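Local coordinates for protein phosphoheptose isomerase (Neisseria gonorrhoeae, PDB 5I01) that probably isomerises sedoheptulose 7-phosphate to D-glycero-D-manno-heptose 7-phosphate, the first step of glycero-manno-heptose biosynthesis, as a zinc-binding homotetramer, at residues Q62-A65 against A66-G70. The protein carries 1 engineered substitution. Sequence-based numbering, arbitrary orientation.
Sequences QHFA and AEMTG. With ZN (zinc ion), chain E.
H63 and E67, one helical turn apart, lie side by side and grip the same zinc ion, H63 NE2 at 2.2 Å and E67 OE2 at 2.0 Å. With chi1 at -171° the imidazole swings away from the backbone N and turns NE2 to the metal, while the extended glutamate is long enough to bring its carboxylate to the imidazole edge; the two planes are 85° apart. H185 of the same chain and Q177 of a third subunit complete the site, so the metal joins chains at what is probably the substrate pocket. The tightly packed part is F64 with M68: M68 CG lies over one ring face, 4.2 Å from the centroid, in a CH-pi contact, and the flexible thioether bends to bring CE within 3.5 Å of F64 CZ. Against this buried pair, E67 is partly exposed, its carboxylate held by zinc. Small A65 and A66 let a second subunit pack close. One turn on, A65 O accepts from T69 N (3.1 Å) and T69 OG1 (3.2 Å), chi1 56° turning the threonine hydroxyl back to its own helix. Helix 56-69 packs F64 against strand 49-52 and, with M68, against helix 173-193, while A65 and M68 meet strand 81-83.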
loop_
_atom_site.group_PDB
_atom_site.type_symbol
_atom_site.label_atom_id
_atom_site.label_comp_id
_atom_site.label_asym_id
_atom_site.label_seq_id
_atom_site.Cartn_x
_atom_site.Cartn_y
_atom_site.Cartn_z
ATOM N N GLN A 62 -3.511 -9.429 2.185
ATOM C CA GLN A 62 -2.090 -9.180 1.896
ATOM C C GLN A 62 -1.155 -10.025 2.770
ATOM O O GLN A 62 -0.045 -10.320 2.349
ATOM C CB GLN A 62 -1.740 -7.674 1.904
ATOM C CG GLN A 62 -1.636 -6.968 3.247
ATOM C CD GLN A 62 -1.107 -5.543 3.098
ATOM O OE1 GLN A 62 -1.650 -4.734 2.328
ATOM N NE2 GLN A 62 -0.042 -5.229 3.830
ATOM N N HIS A 63 -1.612 -10.396 3.968
ATOM C CA HIS A 63 -0.935 -11.373 4.851
ATOM C C HIS A 63 -0.849 -12.754 4.164
ATOM O O HIS A 63 0.223 -13.337 4.077
ATOM C CB HIS A 63 -1.710 -11.484 6.177
ATOM C CG HIS A 63 -1.026 -12.271 7.258
ATOM N ND1 HIS A 63 -1.102 -11.896 8.582
ATOM C CD2 HIS A 63 -0.302 -13.416 7.237
ATOM C CE1 HIS A 63 -0.446 -12.766 9.327
ATOM N NE2 HIS A 63 0.053 -13.696 8.535
ATOM N N PHE A 64 -1.982 -13.255 3.683
ATOM C CA PHE A 64 -2.022 -14.496 2.893
ATOM C C PHE A 64 -1.072 -14.484 1.692
ATOM O O PHE A 64 -0.256 -15.368 1.544
ATOM C CB PHE A 64 -3.441 -14.764 2.413
ATOM C CG PHE A 64 -3.531 -15.867 1.416
ATOM C CD1 PHE A 64 -3.255 -17.175 1.792
ATOM C CD2 PHE A 64 -3.875 -15.602 0.092
ATOM C CE1 PHE A 64 -3.330 -18.209 0.868
ATOM C CE2 PHE A 64 -3.953 -16.627 -0.838
ATOM C CZ PHE A 64 -3.682 -17.934 -0.448
ATOM N N ALA A 65 -1.186 -13.470 0.843
ATOM C CA ALA A 65 -0.341 -13.341 -0.348
ATOM C C ALA A 65 1.147 -13.229 -0.025
ATOM O O ALA A 65 1.974 -13.794 -0.735
ATOM C CB ALA A 65 -0.785 -12.149 -1.185
ATOM N N ALA A 66 1.491 -12.510 1.038
ATOM C CA ALA A 66 2.891 -12.384 1.469
ATOM C C ALA A 66 3.523 -13.710 1.948
ATOM O O ALA A 66 4.717 -13.954 1.726
ATOM C CB ALA A 66 3.020 -11.313 2.542
ATOM N N GLU A 67 2.739 -14.562 2.601
ATOM C CA GLU A 67 3.233 -15.897 2.977
ATOM C C GLU A 67 3.347 -16.881 1.792
ATOM O O GLU A 67 4.105 -17.835 1.861
ATOM C CB GLU A 67 2.420 -16.464 4.133
ATOM C CG GLU A 67 2.712 -15.696 5.421
ATOM C CD GLU A 67 2.078 -16.307 6.649
ATOM O OE1 GLU A 67 1.089 -17.052 6.499
ATOM O OE2 GLU A 67 2.565 -16.028 7.765
ATOM N N MET A 68 2.629 -16.631 0.702
ATOM C CA MET A 68 2.812 -17.405 -0.536
ATOM C C MET A 68 4.060 -16.964 -1.308
ATOM O O MET A 68 4.793 -17.798 -1.810
ATOM C CB MET A 68 1.571 -17.294 -1.447
ATOM C CG MET A 68 0.274 -17.888 -0.893
ATOM S SD MET A 68 0.371 -19.649 -0.495
ATOM C CE MET A 68 -1.156 -20.280 -1.201
ATOM N N THR A 69 4.298 -15.661 -1.415
ATOM C CA THR A 69 5.433 -15.154 -2.195
ATOM C C THR A 69 6.793 -15.283 -1.485
ATOM O O THR A 69 7.822 -15.315 -2.162
ATOM C CB THR A 69 5.203 -13.696 -2.683
ATOM O OG1 THR A 69 4.929 -12.821 -1.574
ATOM C CG2 THR A 69 4.032 -13.664 -3.661
ATOM N N GLY A 70 6.795 -15.353 -0.147
ATOM C CA GLY A 70 8.011 -15.610 0.637
ATOM C C GLY A 70 8.253 -17.093 0.859
ATOM O O GLY A 70 8.010 -17.613 1.949
HETATM ZN ZN ZN E . 1.295 -15.345 9.199
#